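Local coordinates for protein ribosomal RNA small subunit methyltransferase E (Legionella pneumophila, PDB 5O95) that probably methylates the N3 position of a uridine in 16S ribosomal RNA, using S-adenosyl-L-methionine as methyl donor, at residues 97-102 with 136-141; 105-110 with 149-154; 172-177 with 218-223; 83-88 with 192-197; 53-58 with 65-70. One frame throughout, in Å; residues are numbered along the deposited sequence.

Contact 1. Residues 97-102 with 136-141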
# COMPACT_ATOMS: atom_id res chain seq x y z
N MET B 97 -0.27 -7.17 -6.70
CA MET B 97 -0.62 -6.04 -5.85
C MET B 97 0.02 -4.75 -6.37
O MET B 97 -0.65 -3.71 -6.44
CB MET B 97 -0.14 -6.35 -4.42
CG MET B 97 -0.90 -5.63 -3.35
SD MET B 97 0.28 -4.81 -2.28
CE MET B 97 0.90 -3.61 -3.43
N VAL B 98 1.28 -4.82 -6.78
CA VAL B 98 1.98 -3.64 -7.29
C VAL B 98 1.31 -3.13 -8.56
O VAL B 98 1.18 -1.92 -8.75
CB VAL B 98 3.46 -3.93 -7.53
CG1 VAL B 98 4.13 -2.79 -8.25
CG2 VAL B 98 4.17 -4.20 -6.20
N MET B 99 0.94 -4.04 -9.47
CA MET B 99 0.22 -3.63 -10.67
C MET B 99 -1.04 -2.86 -10.32
O MET B 99 -1.32 -1.81 -10.91
CB MET B 99 -0.13 -4.87 -11.51
CG MET B 99 1.07 -5.59 -12.11
SD MET B 99 1.86 -4.62 -13.41
CE MET B 99 3.43 -5.50 -13.54
N GLN B 100 -1.84 -3.38 -9.40
CA GLN B 100 -3.11 -2.72 -9.08
C GLN B 100 -2.88 -1.37 -8.41
O GLN B 100 -3.45 -0.34 -8.83
CB GLN B 100 -3.96 -3.63 -8.18
CG GLN B 100 -5.23 -2.97 -7.69
CD GLN B 100 -6.03 -3.85 -6.77
OE1 GLN B 100 -5.85 -3.83 -5.55
NE2 GLN B 100 -6.93 -4.65 -7.35
N LYS B 101 -2.04 -1.34 -7.39
CA LYS B 101 -1.90 -0.12 -6.61
C LYS B 101 -1.07 0.94 -7.34
O LYS B 101 -1.29 2.14 -7.09
CB LYS B 101 -1.33 -0.47 -5.24
CG LYS B 101 -2.34 -1.35 -4.45
CD LYS B 101 -2.14 -1.41 -2.97
CE LYS B 101 -3.25 -2.27 -2.37
NZ LYS B 101 -4.58 -1.98 -2.97
N SER B 102 -0.12 0.55 -8.19
CA SER B 102 0.63 1.57 -8.91
C SER B 102 -0.27 2.28 -9.91
O SER B 102 -0.15 3.50 -10.10
CB SER B 102 1.87 0.98 -9.57
OG SER B 102 1.53 0.09 -10.61
N ASN B 136 -4.64 -7.03 -17.42
CA ASN B 136 -6.04 -7.02 -16.99
C ASN B 136 -6.19 -6.44 -15.58
O ASN B 136 -7.17 -5.76 -15.30
CB ASN B 136 -6.71 -8.38 -17.19
CG ASN B 136 -7.05 -8.64 -18.66
OD1 ASN B 136 -7.15 -7.70 -19.45
ND2 ASN B 136 -7.25 -9.91 -19.02
N ILE B 137 -5.22 -6.67 -14.69
CA ILE B 137 -5.27 -6.05 -13.36
C ILE B 137 -5.16 -4.54 -13.45
O ILE B 137 -5.86 -3.80 -12.74
CB ILE B 137 -4.17 -6.66 -12.49
CG1 ILE B 137 -4.54 -8.08 -12.17
CG2 ILE B 137 -3.95 -5.84 -11.21
CD1 ILE B 137 -3.37 -8.90 -11.60
N ILE B 138 -4.27 -4.05 -14.32
CA ILE B 138 -4.13 -2.61 -14.50
C ILE B 138 -5.42 -2.01 -15.05
O ILE B 138 -5.90 -0.97 -14.57
CB ILE B 138 -2.94 -2.31 -15.40
CG1 ILE B 138 -1.63 -2.71 -14.70
CG2 ILE B 138 -2.95 -0.87 -15.86
CD1 ILE B 138 -0.46 -2.71 -15.64
N ILE B 139 -6.01 -2.67 -16.05
CA ILE B 139 -7.27 -2.16 -16.61
C ILE B 139 -8.35 -2.12 -15.54
O ILE B 139 -9.08 -1.11 -15.39
CB ILE B 139 -7.70 -3.00 -17.82
CG1 ILE B 139 -6.80 -2.67 -19.01
CG2 ILE B 139 -9.13 -2.63 -18.23
CD1 ILE B 139 -6.88 -3.70 -20.17
N GLY B 140 -8.45 -3.19 -14.75
CA GLY B 140 -9.42 -3.23 -13.67
C GLY B 140 -9.19 -2.11 -12.67
O GLY B 140 -10.14 -1.50 -12.17
N ALA B 141 -7.92 -1.81 -12.38
CA ALA B 141 -7.62 -0.75 -11.42
C ALA B 141 -7.97 0.63 -11.99
O ALA B 141 -8.41 1.52 -11.24
CB ALA B 141 -6.14 -0.82 -11.01
O HOH W 1 -7.38 -4.70 -10.59

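Contact 2. Residues 105-110 with 149-154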
# COMPACT_ATOMS: atom_id res chain seq x y z
N LEU B 105 -2.13 4.81 -8.02
CA LEU B 105 -1.26 5.93 -7.71
C LEU B 105 -0.81 6.69 -8.94
O LEU B 105 0.09 7.53 -8.84
CB LEU B 105 -0.04 5.46 -6.87
CG LEU B 105 -0.20 5.58 -5.36
CD1 LEU B 105 -0.38 7.06 -4.98
CD2 LEU B 105 -1.40 4.81 -4.89
N GLY B 106 -1.43 6.43 -10.10
CA GLY B 106 -1.18 7.22 -11.29
C GLY B 106 0.10 6.91 -12.04
O GLY B 106 0.53 7.73 -12.85
N VAL B 107 0.73 5.76 -11.79
CA VAL B 107 1.98 5.46 -12.48
C VAL B 107 1.73 5.56 -13.99
O VAL B 107 0.65 5.22 -14.48
CB VAL B 107 2.46 4.06 -12.06
CG1 VAL B 107 1.64 2.96 -12.79
CG2 VAL B 107 3.96 3.88 -12.30
N ALA B 108 2.72 6.07 -14.71
CA ALA B 108 2.60 6.24 -16.15
C ALA B 108 3.04 5.00 -16.92
O ALA B 108 2.47 4.70 -17.98
CB ALA B 108 3.44 7.44 -16.60
N CYS B 109 4.03 4.27 -16.40
CA CYS B 109 4.66 3.17 -17.11
C CYS B 109 5.20 2.20 -16.07
O CYS B 109 5.71 2.63 -15.04
CB CYS B 109 5.86 3.66 -17.92
SG CYS B 109 6.41 2.50 -19.18
N ILE B 110 5.10 0.90 -16.36
CA ILE B 110 5.58 -0.14 -15.46
C ILE B 110 6.42 -1.12 -16.27
O ILE B 110 5.93 -1.65 -17.27
CB ILE B 110 4.43 -0.92 -14.79
CG1 ILE B 110 3.45 0.03 -14.11
CG2 ILE B 110 5.00 -1.91 -13.77
CD1 ILE B 110 2.10 -0.60 -13.87
N GLN B 149 -7.00 6.54 -18.93
CA GLN B 149 -5.85 6.20 -19.74
C GLN B 149 -5.19 5.06 -19.00
O GLN B 149 -5.11 5.11 -17.77
CB GLN B 149 -4.90 7.39 -19.81
CG GLN B 149 -3.69 7.21 -20.68
CD GLN B 149 -2.89 8.50 -20.86
OE1 GLN B 149 -3.44 9.61 -20.82
NE2 GLN B 149 -1.59 8.36 -21.08
N ILE B 150 -4.75 4.04 -19.73
CA ILE B 150 -4.14 2.86 -19.15
C ILE B 150 -2.63 3.06 -19.07
O ILE B 150 -2.03 3.46 -20.07
CB ILE B 150 -4.42 1.62 -20.02
CG1 ILE B 150 -5.91 1.54 -20.40
CG2 ILE B 150 -3.91 0.35 -19.30
CD1 ILE B 150 -6.85 1.44 -19.24
N PRO B 151 -1.99 2.81 -17.91
CA PRO B 151 -0.53 2.88 -17.85
C PRO B 151 0.09 1.96 -18.88
O PRO B 151 -0.47 0.92 -19.22
CB PRO B 151 -0.19 2.37 -16.43
CG PRO B 151 -1.45 2.25 -15.69
CD PRO B 151 -2.63 2.46 -16.64
N GLU B 152 1.26 2.35 -19.39
CA GLU B 152 2.02 1.48 -20.28
C GLU B 152 2.62 0.35 -19.46
O GLU B 152 3.26 0.57 -18.44
CB GLU B 152 3.12 2.29 -20.97
CG GLU B 152 3.92 1.49 -22.00
CD GLU B 152 4.95 2.33 -22.73
OE1 GLU B 152 5.06 3.54 -22.43
OE2 GLU B 152 5.66 1.79 -23.60
N LEU B 153 2.41 -0.89 -19.92
CA LEU B 153 3.02 -2.06 -19.30
C LEU B 153 4.07 -2.53 -20.29
O LEU B 153 3.74 -2.94 -21.41
CB LEU B 153 1.99 -3.15 -19.00
CG LEU B 153 2.54 -4.50 -18.53
CD1 LEU B 153 3.34 -4.34 -17.25
CD2 LEU B 153 1.40 -5.48 -18.30
N ARG B 154 5.33 -2.41 -19.91
CA ARG B 154 6.43 -2.75 -20.79
C ARG B 154 6.83 -4.21 -20.62
O ARG B 154 6.57 -4.82 -19.59
CB ARG B 154 7.64 -1.86 -20.48
CG ARG B 154 7.44 -0.40 -20.81
CD ARG B 154 7.90 -0.09 -22.21
NE ARG B 154 8.13 1.34 -22.39
CZ ARG B 154 9.31 1.93 -22.21
NH1 ARG B 154 10.36 1.22 -21.84
NH2 ARG B 154 9.43 3.24 -22.39

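Contact 3. Residues 172-177 with 218-223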
# COMPACT_ATOMS: atom_id res chain seq x y z
N LEU B 172 15.92 7.52 -10.18
CA LEU B 172 16.09 7.17 -8.79
C LEU B 172 16.10 5.66 -8.61
O LEU B 172 15.48 4.92 -9.37
CB LEU B 172 14.96 7.75 -7.94
CG LEU B 172 14.82 9.26 -8.03
CD1 LEU B 172 13.53 9.66 -7.29
CD2 LEU B 172 16.01 9.96 -7.43
N ILE B 173 16.83 5.21 -7.59
CA ILE B 173 16.84 3.80 -7.24
C ILE B 173 16.70 3.71 -5.73
O ILE B 173 17.37 4.44 -4.99
CB ILE B 173 18.11 3.10 -7.76
CG1 ILE B 173 18.14 1.62 -7.39
CG2 ILE B 173 19.36 3.86 -7.32
CD1 ILE B 173 19.18 0.85 -8.18
N LEU B 174 15.80 2.83 -5.27
CA LEU B 174 15.66 2.58 -3.84
C LEU B 174 16.84 1.73 -3.37
O LEU B 174 16.87 0.52 -3.58
CB LEU B 174 14.34 1.88 -3.53
CG LEU B 174 13.13 2.79 -3.39
CD1 LEU B 174 11.92 1.96 -3.02
CD2 LEU B 174 13.40 3.83 -2.31
N HIS B 175 17.82 2.38 -2.74
CA HIS B 175 19.00 1.69 -2.25
C HIS B 175 19.61 2.53 -1.14
O HIS B 175 19.70 3.75 -1.28
CB HIS B 175 20.02 1.47 -3.37
CG HIS B 175 21.14 0.55 -3.00
ND1 HIS B 175 22.44 0.97 -2.86
CD2 HIS B 175 21.14 -0.78 -2.72
CE1 HIS B 175 23.20 -0.05 -2.51
NE2 HIS B 175 22.44 -1.13 -2.42
N PRO B 176 20.08 1.91 -0.06
CA PRO B 176 20.47 2.68 1.13
C PRO B 176 21.80 3.40 1.00
O PRO B 176 21.96 4.50 1.54
CB PRO B 176 20.51 1.63 2.24
CG PRO B 176 19.75 0.46 1.71
CD PRO B 176 19.96 0.47 0.23
N ALA B 177 22.78 2.79 0.31
CA ALA B 177 24.13 3.34 0.28
C ALA B 177 24.13 4.74 -0.33
O ALA B 177 23.69 4.93 -1.47
CB ALA B 177 25.06 2.41 -0.49
N LEU B 218 17.68 6.61 -3.34
CA LEU B 218 16.60 7.19 -2.55
C LEU B 218 16.35 6.33 -1.33
O LEU B 218 16.37 5.10 -1.41
CB LEU B 218 15.33 7.23 -3.40
CG LEU B 218 14.08 7.78 -2.73
CD1 LEU B 218 14.26 9.25 -2.41
CD2 LEU B 218 12.88 7.59 -3.68
N SER B 219 16.13 6.98 -0.18
CA SER B 219 15.69 6.28 1.01
C SER B 219 14.22 6.56 1.26
O SER B 219 13.66 7.56 0.78
CB SER B 219 16.50 6.73 2.24
OG SER B 219 16.38 8.14 2.45
N LEU B 220 13.60 5.68 2.06
CA LEU B 220 12.21 5.83 2.47
C LEU B 220 12.06 5.40 3.93
O LEU B 220 11.26 4.53 4.27
CB LEU B 220 11.25 5.05 1.56
CG LEU B 220 11.06 5.60 0.14
CD1 LEU B 220 10.25 4.61 -0.70
CD2 LEU B 220 10.40 6.99 0.12
N GLY B 221 12.84 6.04 4.80
CA GLY B 221 12.76 5.80 6.23
C GLY B 221 13.67 4.70 6.76
O GLY B 221 14.34 3.99 6.01
N PRO B 222 13.70 4.55 8.08
CA PRO B 222 14.63 3.60 8.71
C PRO B 222 14.10 2.18 8.86
O PRO B 222 14.85 1.32 9.33
CB PRO B 222 14.82 4.23 10.08
CG PRO B 222 13.48 4.75 10.40
CD PRO B 222 12.95 5.33 9.09
N ARG B 223 12.85 1.92 8.47
CA ARG B 223 12.25 0.60 8.58
C ARG B 223 12.30 -0.10 7.24
O ARG B 223 12.03 0.52 6.20
CB ARG B 223 10.79 0.73 9.06
CG ARG B 223 10.72 1.41 10.42
CD ARG B 223 9.29 1.82 10.79
NE ARG B 223 8.87 2.94 9.95
CZ ARG B 223 9.21 4.21 10.16
NH1 ARG B 223 9.93 4.57 11.21
NH2 ARG B 223 8.80 5.13 9.30

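Contact 4. Residues 83-88 with 192-197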
# COMPACT_ATOMS: atom_id res chain seq x y z
N ILE B 83 5.66 8.86 -13.85
CA ILE B 83 6.59 7.97 -13.17
C ILE B 83 6.65 6.68 -13.96
O ILE B 83 5.62 6.09 -14.29
CB ILE B 83 6.12 7.69 -11.74
CG1 ILE B 83 5.89 9.01 -10.98
CG2 ILE B 83 7.12 6.79 -11.03
CD1 ILE B 83 5.32 8.81 -9.58
N HIS B 84 7.87 6.24 -14.26
CA HIS B 84 8.12 4.93 -14.85
C HIS B 84 8.73 4.06 -13.74
O HIS B 84 9.88 4.27 -13.35
CB HIS B 84 9.09 5.05 -16.02
CG HIS B 84 9.34 3.75 -16.72
ND1 HIS B 84 10.13 3.66 -17.85
CD2 HIS B 84 8.90 2.49 -16.47
CE1 HIS B 84 10.16 2.41 -18.26
NE2 HIS B 84 9.43 1.68 -17.44
N LEU B 85 7.93 3.11 -13.25
CA LEU B 85 8.33 2.20 -12.19
C LEU B 85 8.92 0.95 -12.80
O LEU B 85 8.30 0.32 -13.65
CB LEU B 85 7.08 1.78 -11.40
CG LEU B 85 7.38 0.67 -10.38
CD1 LEU B 85 8.42 1.09 -9.31
CD2 LEU B 85 6.07 0.20 -9.74
N ALA B 86 10.12 0.58 -12.34
CA ALA B 86 10.76 -0.68 -12.73
C ALA B 86 10.77 -1.52 -11.46
O ALA B 86 11.48 -1.19 -10.51
CB ALA B 86 12.18 -0.44 -13.25
N GLN B 87 9.91 -2.54 -11.42
CA GLN B 87 9.66 -3.30 -10.19
C GLN B 87 10.27 -4.68 -10.37
O GLN B 87 9.87 -5.41 -11.29
CB GLN B 87 8.15 -3.44 -9.95
CG GLN B 87 7.78 -4.20 -8.68
CD GLN B 87 8.08 -3.41 -7.41
OE1 GLN B 87 8.20 -2.20 -7.44
NE2 GLN B 87 8.21 -4.11 -6.27
N ALA B 88 11.20 -5.04 -9.50
CA ALA B 88 11.83 -6.35 -9.61
C ALA B 88 10.79 -7.44 -9.40
O ALA B 88 9.90 -7.33 -8.56
CB ALA B 88 12.94 -6.47 -8.57
N VAL B 192 10.03 10.71 -14.15
CA VAL B 192 10.97 10.11 -13.21
C VAL B 192 10.97 8.61 -13.46
O VAL B 192 9.92 8.00 -13.66
CB VAL B 192 10.61 10.48 -11.75
CG1 VAL B 192 9.18 10.12 -11.43
CG2 VAL B 192 11.57 9.81 -10.77
N ALA B 193 12.17 8.02 -13.46
CA ALA B 193 12.34 6.58 -13.49
C ALA B 193 12.71 6.15 -12.08
O ALA B 193 13.54 6.79 -11.44
CB ALA B 193 13.43 6.15 -14.47
N LEU B 194 12.03 5.12 -11.58
CA LEU B 194 12.26 4.62 -10.23
C LEU B 194 12.48 3.12 -10.29
O LEU B 194 11.60 2.38 -10.75
CB LEU B 194 11.04 4.90 -9.35
CG LEU B 194 11.03 4.29 -7.95
CD1 LEU B 194 12.11 4.93 -7.10
CD2 LEU B 194 9.63 4.46 -7.35
N ILE B 195 13.64 2.68 -9.81
CA ILE B 195 13.98 1.26 -9.72
C ILE B 195 13.72 0.80 -8.29
O ILE B 195 14.30 1.33 -7.34
CB ILE B 195 15.45 1.02 -10.09
CG1 ILE B 195 15.70 1.40 -11.55
CG2 ILE B 195 15.81 -0.45 -9.87
CD1 ILE B 195 17.12 1.25 -11.98
N ILE B 196 12.86 -0.20 -8.14
CA ILE B 196 12.68 -0.92 -6.88
C ILE B 196 13.23 -2.31 -7.09
O ILE B 196 12.73 -3.06 -7.94
CB ILE B 196 11.21 -0.98 -6.49
CG1 ILE B 196 10.64 0.43 -6.54
CG2 ILE B 196 11.03 -1.69 -5.14
CD1 ILE B 196 9.74 0.75 -5.44
N GLY B 197 14.26 -2.67 -6.32
CA GLY B 197 14.87 -3.97 -6.42
C GLY B 197 14.18 -5.01 -5.57
O GLY B 197 13.18 -4.76 -4.90

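Contact 5. Residues 53-58 with 65-70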
# COMPACT_ATOMS: atom_id res chain seq x y z
N PHE B 53 -17.81 7.69 -21.79
CA PHE B 53 -19.04 7.52 -22.57
C PHE B 53 -20.14 7.12 -21.61
O PHE B 53 -20.09 6.05 -21.00
CB PHE B 53 -18.82 6.47 -23.65
CG PHE B 53 -17.69 6.80 -24.58
CD1 PHE B 53 -16.37 6.45 -24.25
CD2 PHE B 53 -17.94 7.45 -25.79
CE1 PHE B 53 -15.32 6.79 -25.08
CE2 PHE B 53 -16.90 7.80 -26.63
CZ PHE B 53 -15.58 7.44 -26.29
N THR B 54 -21.13 8.00 -21.43
CA THR B 54 -22.25 7.66 -20.57
C THR B 54 -23.17 6.76 -21.35
O THR B 54 -23.58 7.10 -22.47
CB THR B 54 -22.97 8.93 -20.13
OG1 THR B 54 -22.07 9.76 -19.40
CG2 THR B 54 -24.15 8.58 -19.22
N ALA B 55 -23.48 5.59 -20.80
CA ALA B 55 -24.19 4.57 -21.55
C ALA B 55 -25.21 3.91 -20.64
O ALA B 55 -25.16 4.01 -19.42
CB ALA B 55 -23.24 3.51 -22.12
N SER B 56 -26.16 3.23 -21.27
CA SER B 56 -27.11 2.42 -20.55
C SER B 56 -27.26 1.09 -21.26
O SER B 56 -27.05 0.97 -22.47
CB SER B 56 -28.46 3.10 -20.41
OG SER B 56 -29.00 3.33 -21.69
N ILE B 57 -27.61 0.08 -20.48
CA ILE B 57 -27.73 -1.27 -21.02
C ILE B 57 -29.06 -1.38 -21.74
O ILE B 57 -30.12 -1.23 -21.13
CB ILE B 57 -27.59 -2.32 -19.92
CG1 ILE B 57 -26.19 -2.21 -19.30
CG2 ILE B 57 -27.85 -3.70 -20.50
CD1 ILE B 57 -25.85 -3.32 -18.32
N GLU B 58 -29.00 -1.60 -23.05
CA GLU B 58 -30.21 -1.68 -23.85
C GLU B 58 -30.74 -3.11 -23.94
O GLU B 58 -31.95 -3.31 -24.02
CB GLU B 58 -29.97 -1.12 -25.25
CG GLU B 58 -31.25 -0.84 -26.02
CD GLU B 58 -31.01 0.02 -27.24
OE1 GLU B 58 -30.96 -0.53 -28.36
OE2 GLU B 58 -30.88 1.26 -27.07
N VAL B 65 -23.88 -8.13 -24.25
CA VAL B 65 -24.43 -6.91 -23.66
C VAL B 65 -24.37 -5.81 -24.72
O VAL B 65 -23.28 -5.50 -25.22
CB VAL B 65 -23.66 -6.49 -22.40
CG1 VAL B 65 -24.29 -5.24 -21.80
CG2 VAL B 65 -23.64 -7.63 -21.37
N PHE B 66 -25.52 -5.22 -25.04
CA PHE B 66 -25.62 -4.09 -25.96
C PHE B 66 -25.93 -2.82 -25.17
O PHE B 66 -26.92 -2.77 -24.44
CB PHE B 66 -26.71 -4.33 -27.00
CG PHE B 66 -26.44 -5.51 -27.88
CD1 PHE B 66 -26.85 -6.78 -27.50
CD2 PHE B 66 -25.77 -5.36 -29.09
CE1 PHE B 66 -26.59 -7.88 -28.30
CE2 PHE B 66 -25.52 -6.45 -29.90
CZ PHE B 66 -25.92 -7.71 -29.51
N VAL B 67 -25.10 -1.80 -25.33
CA VAL B 67 -25.26 -0.56 -24.58
C VAL B 67 -25.48 0.59 -25.55
O VAL B 67 -24.93 0.63 -26.65
CB VAL B 67 -24.09 -0.27 -23.62
CG1 VAL B 67 -23.79 -1.50 -22.79
CG2 VAL B 67 -22.85 0.23 -24.37
N ARG B 68 -26.30 1.54 -25.13
CA ARG B 68 -26.62 2.71 -25.93
C ARG B 68 -25.81 3.88 -25.38
O ARG B 68 -25.93 4.22 -24.20
CB ARG B 68 -28.12 2.99 -25.89
CG ARG B 68 -28.56 4.19 -26.74
CD ARG B 68 -28.35 3.94 -28.24
NE ARG B 68 -29.13 2.81 -28.73
CZ ARG B 68 -29.22 2.47 -30.02
NH1 ARG B 68 -28.56 3.17 -30.93
NH2 ARG B 68 -29.96 1.43 -30.39
N ILE B 69 -24.93 4.44 -26.22
CA ILE B 69 -24.11 5.57 -25.83
C ILE B 69 -24.98 6.82 -25.85
O ILE B 69 -25.53 7.19 -26.89
CB ILE B 69 -22.92 5.75 -26.80
CG1 ILE B 69 -22.16 4.44 -27.02
CG2 ILE B 69 -22.02 6.87 -26.30
CD1 ILE B 69 -21.46 3.96 -25.82
N ALA B 70 -25.10 7.48 -24.70
CA ALA B 70 -25.89 8.71 -24.62
C ALA B 70 -25.05 9.96 -24.83
O ALA B 70 -25.51 10.92 -25.48
CB ALA B 70 -26.60 8.79 -23.27
O HOH W 2 -27.97 5.47 -22.87

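Contact 1. Residues 97-102 with 136-141
Met99 and Gln100 of helix 94-104 meet Ile137, Ile138 and Ala141 of helix 124-145. The two helix segments run the same way, at 30° to each other, with axes 8.2 Å apart at their closest.

Met99 sets out toward the second helix, but its chain bends at chi2 (-70°). Its CB lies 4.0 Å from Ile137 CG2. The sulfur SD touches Ile138 CD1 at 3.7 Å. The two side chains cross obliquely, and CG1 of Ile138 also lies beside Met99 CB.

The CG2 methyl of Ile137 is the part that enters the contact, resting on the backbone N and CB of Gln100; CG2 and CB are 3.8 Å apart. Gln100 has CG anti to its own N (chi1 174°), and the chain stays extended beyond it. CG passes 4.1 Å from Ala141 CB. The same methyl of Ala141 sits 3.5 Å from Gln100 O. This small residue marks the nearest backbone approach, with Gln100 and Ala141 CA atoms 5.4 Å apart.

No direct hydrogen bond joins the segments. One water bridges them: it donates to Ile137 O at 2.8 Å and accepts from Gln100 NE2.

Strand 109-114 lies beneath, where Ile110 touches both Met99 and Ile138. Lys101 points away from this interface and forms a salt bridge with Glu228 of the second subunit. The helix pair is thus held by methyl, methylene and thioether contacts in the methyltransferase domain, and its polar link is confined to a water at the Gln100 side.

Contact 2. Residues 105-110 with 149-154
Cys109 and Ile110 pair with Glu152 and Leu153 as neighbouring parallel strands. Three backbone bonds join them. Glu152 N donates to Ala108 O at 3.0 Å, Ile110 N to Glu152 O at 2.8 Å, and Arg154 N to Ile110 O at 2.8 Å.

On the Cys109 face, Arg154 NE forms a salt bridge with Glu152 OE2 at 2.8 Å, meeting the oxygen from above the carboxylate plane. Cys109 has two conformers, so its sulfur contacts are tentative. In one of them SG is anti to the backbone N (chi1 -163°). There it packs 3.5 Å from Arg154 CG and lies over one face of the guanidinium, with Glu152 OE1 3.7 Å from the same SG.

On the other face, Leu153 CD1 rests 3.7 Å from Ile110 O. Nearer the helix end, the side chains of Val107 and Pro151 cross at about a right angle, CG1 to CB 4.1 Å.

Further out, Gly106 closes helix 94-104 with a Schellman motif and turns the chain toward strand 109-114. In helix 124-145, Cys142 touches Pro151 and Met131 touches Leu153, within the beta-alpha-beta unit that ends in strand 152-158. The chemistry differs by face: the Glu152-Arg154 ion pair on one, aliphatic contacts under the helices on the other.

Contact 3. Residues 172-177 with 218-223
Leu218 N donates to Ile173 O at 2.7 Å, the shortest polar bond between the segments. The angle at the hydrogen is 161°. The other end of the same residue, Leu218 O, receives a weak bond from His175 N at 3.4 Å. The CA of Leu174 also faces Leu218 O, in a CA-H...O contact. These bonds flank Leu174, which is paired in parallel with Leu218.

Leu174 and Leu218 share the apolar contact, with CD2 of Leu174 as the meeting point. Leu174 has two conformers, so its side-chain contacts are tentative. In one, CG is anti to the carbonyl carbon (chi1 -84°). Its CD2 then lies 3.4 Å from Leu218 O and 4.0 Å from Leu218 CG. The same methyl meets Leu220 CD1 at 3.6 Å, where the two leucines cross at about a right angle. Further back, Leu172 CD1 touches Leu218 CD2 at 4.2 Å.

The loop between strand 216-218 and helix 227-242 lies in the C-terminal region that probably forms a cofactor-binding trefoil knot, as in other SPOUT methyltransferases. Leu174, Leu220, Gly221 and Arg223 bind S-adenosyl-L-methionine in this protein, although none is bound to this chain here. Gly221 has a positive phi (90°), which glycine takes easily.

Helix 227-242 packs on the leucines, through Ala230 on Leu174 and through Thr233 and Ala234 on Leu220. Arg223 forms a salt bridge with Asp244 of the second subunit and donates to backbone oxygens of Arg77 and Glu104 there.

Contact 4. Residues 83-88 with 192-197
Ile83 to Gln87 pair one to one with Val192 to Ile196 as parallel strands, and the alignment carries on to Ala88 beside Gly197. The strand axes come within 4.7 Å and lie 18° apart.

Five backbone hydrogen bonds form the ladder. His84 N and Ala86 N donate to Val192 O and Leu194 O, each at 2.8 Å. Leu194 N and Ile196 N donate back to His84 O and Ala86 O. Ala88 N closes the series on Ile196 O at 2.9 Å.

Apolar contacts line the face of Ile83, Leu85, Leu194 and Ile196. Ile83 and Val192 lie side by side, with their CG1 atoms 3.5 Å apart. Leu85 CD1 touches Ile196 CG1 at 3.6 Å and meets Leu194 CD2 more loosely. On the other face, Ala86 CB lies near Ile195 CG1.

The polar side chains behave differently. Gln87 bends at chi2 (72°) and crosses Ile196. Its OE1 is 3.4 Å from Ile196 CB, is buried, and has no hydrogen-bond partner in the model. His84, on the Ala86 face, is held from outside: NE2 bonds Thr111, and ND1 bonds Glu168.

Helix 227-242 covers the first face, and Phe162 of helix 159-165 packs on the second. These central parallel strands with helices on both faces are typical of the SPOUT methyltransferase core. The second strand leads into Gly197, a residue that binds S-adenosyl-L-methionine in this protein.

Contact 5. Residues 53-58 with 65-70
Val67 and Ile69 close over the short side chain of Ala55. Ala55 CB lies 4.0 Å from Val67 CG2 and 4.1 Å from Ile69 CD1, so two branched side chains of the opposite strand meet on one methyl. Val67 CG2 sits between its backbone N and carbonyl carbon, and this places it on Ala55.

Beyond these pairs, Ile57 CG2 touches Val65 CG1, 4.1 Å away. At the far end, Ile69 CG2 meets the edge of the Phe53 ring at CD2, 4.2 Å away.

The face of Ser56 and Arg68 is polar. Arg68 is bent at chi2 and chi3 (66° and 62°), while Glu58 is extended beyond CG. They form a side-on, two-nitrogen salt bridge. Arg68 NE reaches Glu58 OE2 at 2.9 Å, and NH2 reaches OE1 at 3.0 Å on its syn lone pair. The carboxylate and guanidinium planes are turned 30° against each other. A water hydrogen-bonds Ser56 OG and donates to Arg68 O.

Ser56 and Arg68 form a hydrogen-bonded antiparallel pair; Arg68 N donates to Ser56 O at 2.8 Å. Bonds from Ala70 N to Thr54 O and Glu58 N to Phe66 O extend the ladder.

This is the hairpin of strands 51-61 and 64-74 in the PUA domain. Strand 42-46 borders the first, with Leu45 on Phe53, Val67 and Ile69. Strand 20-22 borders the second, with Leu20 on Glu58 and Arg68. Arg68 NH1 also bonds Gly18 O.

How the contacts relate
Contacts 1 to 4 lie in the methyltransferase domain, and contact 5 lies apart in the PUA domain, its centre about 38 Å from that of contact 4. Contacts 2, 3 and 4 belong to one parallel sheet. Contact 4 is wholly buried at its middle; contact 2 holds one outer side and contact 3 the other, at the cofactor-binding end. Contact 1 is a buried helix pair laid on the sheet, touching contacts 2 and 4. Contacts 2 and 5 are partly buried, and both place an arginine-glutamate pair on one face; in contact 2 it stays within one segment, Glu152 with Arg154, in contact 5 it crosses the hairpin. Contacts 1, 2 and 3 also touch the second subunit.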